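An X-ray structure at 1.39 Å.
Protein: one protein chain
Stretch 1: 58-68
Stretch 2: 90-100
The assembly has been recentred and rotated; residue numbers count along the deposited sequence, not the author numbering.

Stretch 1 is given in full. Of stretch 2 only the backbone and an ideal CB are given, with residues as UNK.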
# COMPACT_ATOMS: atom_id res chain seq x y z
N ALA A 58 -20.35 -6.06 -12.66
CA ALA A 58 -19.11 -6.83 -12.60
C ALA A 58 -19.29 -8.01 -11.67
O ALA A 58 -18.85 -9.13 -11.98
CB ALA A 58 -17.95 -5.97 -12.12
N HIS A 59 -19.98 -7.78 -10.55
CA HIS A 59 -20.13 -8.84 -9.57
C HIS A 59 -21.01 -9.94 -10.13
O HIS A 59 -20.71 -11.14 -9.97
CB HIS A 59 -20.71 -8.25 -8.29
CG HIS A 59 -20.91 -9.26 -7.20
ND1 HIS A 59 -19.92 -9.61 -6.31
CD2 HIS A 59 -21.99 -10.01 -6.87
CE1 HIS A 59 -20.38 -10.52 -5.47
NE2 HIS A 59 -21.64 -10.78 -5.79
N GLU A 60 -22.07 -9.55 -10.85
CA GLU A 60 -22.92 -10.54 -11.49
C GLU A 60 -22.09 -11.41 -12.42
O GLU A 60 -22.23 -12.64 -12.43
CB GLU A 60 -24.05 -9.86 -12.28
CG GLU A 60 -25.09 -9.18 -11.41
CD GLU A 60 -26.04 -8.28 -12.20
OE1 GLU A 60 -25.80 -8.02 -13.41
OE2 GLU A 60 -27.04 -7.82 -11.60
N LEU A 61 -21.17 -10.79 -13.17
CA LEU A 61 -20.39 -11.57 -14.11
C LEU A 61 -19.44 -12.51 -13.37
O LEU A 61 -19.29 -13.68 -13.75
CB LEU A 61 -19.65 -10.65 -15.07
CG LEU A 61 -20.58 -9.88 -16.01
CD1 LEU A 61 -19.83 -8.75 -16.71
CD2 LEU A 61 -21.19 -10.86 -17.02
N PHE A 62 -18.85 -12.04 -12.27
CA PHE A 62 -17.85 -12.89 -11.64
C PHE A 62 -18.46 -13.97 -10.76
O PHE A 62 -17.74 -14.88 -10.33
CB PHE A 62 -16.82 -12.08 -10.87
CG PHE A 62 -15.69 -12.91 -10.39
CD1 PHE A 62 -14.89 -13.58 -11.30
CD2 PHE A 62 -15.46 -13.08 -9.04
CE1 PHE A 62 -13.84 -14.38 -10.86
CE2 PHE A 62 -14.43 -13.88 -8.59
CZ PHE A 62 -13.62 -14.52 -9.51
N THR A 63 -19.76 -13.91 -10.49
CA THR A 63 -20.44 -14.96 -9.73
C THR A 63 -21.28 -15.85 -10.63
O THR A 63 -22.00 -16.72 -10.12
CB THR A 63 -21.31 -14.35 -8.63
OG1 THR A 63 -22.27 -13.44 -9.21
CG2 THR A 63 -20.46 -13.63 -7.59
N ALA A 64 -21.19 -15.68 -11.95
CA ALA A 64 -22.06 -16.38 -12.87
C ALA A 64 -21.82 -17.89 -12.79
O ALA A 64 -20.67 -18.33 -12.76
CB ALA A 64 -21.80 -15.92 -14.30
N PRO A 65 -22.88 -18.70 -12.75
CA PRO A 65 -22.68 -20.16 -12.70
C PRO A 65 -21.87 -20.73 -13.85
O PRO A 65 -21.11 -21.69 -13.66
CB PRO A 65 -24.12 -20.71 -12.70
CG PRO A 65 -24.96 -19.57 -12.20
CD PRO A 65 -24.30 -18.32 -12.71
N GLU A 66 -22.00 -20.16 -15.05
CA GLU A 66 -21.27 -20.66 -16.21
C GLU A 66 -19.77 -20.52 -16.01
O GLU A 66 -18.99 -21.39 -16.41
CB GLU A 66 -21.69 -19.90 -17.46
CG GLU A 66 -23.14 -20.10 -17.86
CD GLU A 66 -24.08 -19.10 -17.20
OE1 GLU A 66 -23.62 -18.28 -16.37
OE2 GLU A 66 -25.29 -19.13 -17.53
N LEU A 67 -19.35 -19.42 -15.38
CA LEU A 67 -17.94 -19.25 -15.08
C LEU A 67 -17.46 -20.30 -14.08
O LEU A 67 -16.37 -20.86 -14.23
CB LEU A 67 -17.68 -17.83 -14.58
CG LEU A 67 -16.22 -17.54 -14.20
CD1 LEU A 67 -15.33 -17.70 -15.42
CD2 LEU A 67 -16.09 -16.13 -13.62
N GLY A 68 -18.27 -20.60 -13.05
CA GLY A 68 -17.87 -21.63 -12.11
C GLY A 68 -17.74 -22.99 -12.76
O GLY A 68 -16.77 -23.73 -12.50
N UNK A 90 -6.08 -19.94 -9.35
CA UNK A 90 -6.29 -18.71 -8.60
C UNK A 90 -7.68 -18.15 -8.84
O UNK A 90 -8.34 -17.68 -7.91
CB UNK A 90 -5.23 -17.67 -8.97
N UNK A 91 -8.15 -18.23 -10.09
CA UNK A 91 -9.47 -17.72 -10.40
C UNK A 91 -10.54 -18.56 -9.71
O UNK A 91 -11.56 -18.03 -9.26
CB UNK A 91 -9.69 -17.70 -11.91
N UNK A 92 -10.31 -19.88 -9.59
CA UNK A 92 -11.24 -20.74 -8.86
C UNK A 92 -11.26 -20.38 -7.37
O UNK A 92 -12.33 -20.37 -6.75
CB UNK A 92 -10.86 -22.21 -9.04
N UNK A 93 -10.09 -20.10 -6.78
CA UNK A 93 -10.08 -19.62 -5.40
C UNK A 93 -10.87 -18.32 -5.25
O UNK A 93 -11.72 -18.19 -4.35
CB UNK A 93 -8.64 -19.41 -4.92
N UNK A 94 -10.57 -17.34 -6.11
CA UNK A 94 -11.29 -16.06 -6.12
C UNK A 94 -12.79 -16.27 -6.24
O UNK A 94 -13.58 -15.58 -5.59
CB UNK A 94 -10.80 -15.18 -7.27
N UNK A 95 -13.20 -17.23 -7.08
CA UNK A 95 -14.62 -17.46 -7.34
C UNK A 95 -15.30 -18.11 -6.16
O UNK A 95 -16.39 -17.70 -5.76
CB UNK A 95 -14.80 -18.33 -8.59
N UNK A 96 -14.66 -19.12 -5.55
CA UNK A 96 -15.30 -19.88 -4.48
C UNK A 96 -15.41 -19.07 -3.20
O UNK A 96 -16.35 -19.27 -2.40
CB UNK A 96 -14.52 -21.17 -4.21
N UNK A 97 -14.46 -18.15 -2.99
CA UNK A 97 -14.54 -17.26 -1.84
C UNK A 97 -15.93 -16.64 -1.72
O UNK A 97 -16.57 -16.70 -0.65
CB UNK A 97 -13.48 -16.16 -1.94
N UNK A 98 -16.45 -16.08 -2.81
CA UNK A 98 -17.79 -15.49 -2.79
C UNK A 98 -18.85 -16.53 -2.45
O UNK A 98 -19.84 -16.23 -1.78
CB UNK A 98 -18.11 -14.84 -4.14
N UNK A 99 -18.67 -17.77 -2.92
CA UNK A 99 -19.70 -18.77 -2.70
C UNK A 99 -19.75 -19.24 -1.25
O UNK A 99 -20.72 -19.90 -0.86
CB UNK A 99 -19.47 -19.97 -3.63
N UNK A 100 -18.73 -18.92 -0.45
CA UNK A 100 -18.81 -19.25 0.98
C UNK A 100 -19.87 -18.42 1.73
O UNK A 100 -20.42 -18.90 2.73
CB UNK A 100 -17.44 -19.04 1.63

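Stretch 1 breaks its helix at Thr63 and starts another at Pro65. Thr63 O and Phe62 O take no backbone hydrogen bond within the stretch; Ala64 O takes only weak ones.

Position 90 has nothing of stretch 1 near its CB. Many residues would suit; it is Leu90, which makes no contact here.

Position 91 points sideways, its ideal CB 5.4 Å from Phe62 CE1. A small or medium side chain would fit. It is Ser91.

Positions 92 and 93 have no atom of stretch 1 within 5.5 Å of CB. Stretch 1 sets little limit on either. They are Leu92, whose end comes nearer, and Glu93, which points away.

Position 94 points toward stretch 1, with its ideal CB 3.7 Å from Phe62 CZ. The side chain must turn past the ring, and a small residue or a slender polar one could do so. It is Asp94, rotamer m. Its CB packs 3.6 Å from Phe62 CZ, and its carboxylate is hydrogen-bonded elsewhere in the structure.

Position 95 has its CA 6.8 Å from that of Thr63. CB points sideways, beside Phe62. Beyond lie Gly68, with no side chain, and the carbonyl of Ala64. A long, flat side chain suits, best with a donor at its tip. It is Tyr95, rotamer t. Its OH donates to Ala64 O at 2.9 Å. Gly68 CA lies over one ring face, 3.8 Å from the centroid, in a CH-pi contact. A CB on Gly68 would come 2.4 Å from Tyr95 OH, a clash.

Stretch 1 sets no limit at 96 or 97. They are Asp96 and Lys97.

Position 98 points toward stretch 1, its ideal CB 4.3 Å from Thr63 CG2. Phe62 and His59 are close by, and Phe62 O is a polar site. A medium polar residue suits, though an apolar one could pack. It is Asn98. ND2 meets the edge of the Phe62 ring, 3.6 Å from CE2. It also donates to a water that bridges Phe62 O and Tyr95 O. Asn98, Tyr95, Asp94 and Ser91 form the hole that holds the Phe62 side chain.

Position 99 starts sideways with no atom of stretch 1 within 5.5 Å of its ideal CB. A long side chain with a donor could reach the carbonyl of Thr63. It is Lys99, whose NZ donates to Thr63 O at 2.7 Å.

Position 100 is out of reach and little constrained. It is Lys100.

Stretch 2 90-100: LSLEDYDKNKK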
# COMPACT_ATOMS: atom_id res chain seq x y z
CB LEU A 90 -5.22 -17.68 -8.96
CG LEU A 90 -3.83 -18.02 -8.40
CD1 LEU A 90 -2.80 -16.99 -8.84
CD2 LEU A 90 -3.89 -18.12 -6.89
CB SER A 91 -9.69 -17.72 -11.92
OG SER A 91 -9.07 -16.60 -12.53
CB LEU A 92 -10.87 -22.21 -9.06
CG LEU A 92 -11.81 -23.25 -8.47
CD1 LEU A 92 -13.21 -23.09 -9.03
CD2 LEU A 92 -11.30 -24.64 -8.75
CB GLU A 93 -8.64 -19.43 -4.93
CG GLU A 93 -7.92 -20.75 -4.68
CD GLU A 93 -6.45 -20.57 -4.35
OE1 GLU A 93 -6.04 -19.43 -4.06
OE2 GLU A 93 -5.72 -21.58 -4.39
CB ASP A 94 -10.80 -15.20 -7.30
CG ASP A 94 -9.34 -14.76 -7.18
OD1 ASP A 94 -8.76 -14.87 -6.09
OD2 ASP A 94 -8.77 -14.28 -8.20
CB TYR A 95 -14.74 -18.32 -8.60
CG TYR A 95 -16.15 -18.68 -9.02
CD1 TYR A 95 -16.78 -19.82 -8.53
CD2 TYR A 95 -16.84 -17.89 -9.93
CE1 TYR A 95 -18.07 -20.16 -8.93
CE2 TYR A 95 -18.13 -18.22 -10.34
CZ TYR A 95 -18.73 -19.35 -9.83
OH TYR A 95 -20.01 -19.66 -10.24
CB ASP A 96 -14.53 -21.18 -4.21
CG ASP A 96 -14.80 -22.24 -5.25
OD1 ASP A 96 -15.84 -22.18 -5.93
OD2 ASP A 96 -13.96 -23.16 -5.38
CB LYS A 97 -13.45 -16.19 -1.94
CG LYS A 97 -13.07 -15.59 -0.61
CD LYS A 97 -13.37 -14.11 -0.63
CE LYS A 97 -13.74 -13.63 0.75
NZ LYS A 97 -14.13 -12.20 0.80
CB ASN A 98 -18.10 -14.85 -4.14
CG ASN A 98 -17.13 -13.74 -4.50
OD1 ASN A 98 -17.06 -12.73 -3.82
ND2 ASN A 98 -16.38 -13.94 -5.58
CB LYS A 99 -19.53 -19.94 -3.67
CG LYS A 99 -19.43 -19.50 -5.14
CD LYS A 99 -20.77 -19.01 -5.69
CE LYS A 99 -20.60 -18.33 -7.05
NZ LYS A 99 -21.91 -17.96 -7.67
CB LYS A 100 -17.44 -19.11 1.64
CG LYS A 100 -16.51 -20.28 1.37
CD LYS A 100 -15.08 -19.96 1.82
CE LYS A 100 -14.08 -20.97 1.27
NZ LYS A 100 -12.72 -20.39 1.12
O HOH W 1 -17.80 -15.73 -7.64
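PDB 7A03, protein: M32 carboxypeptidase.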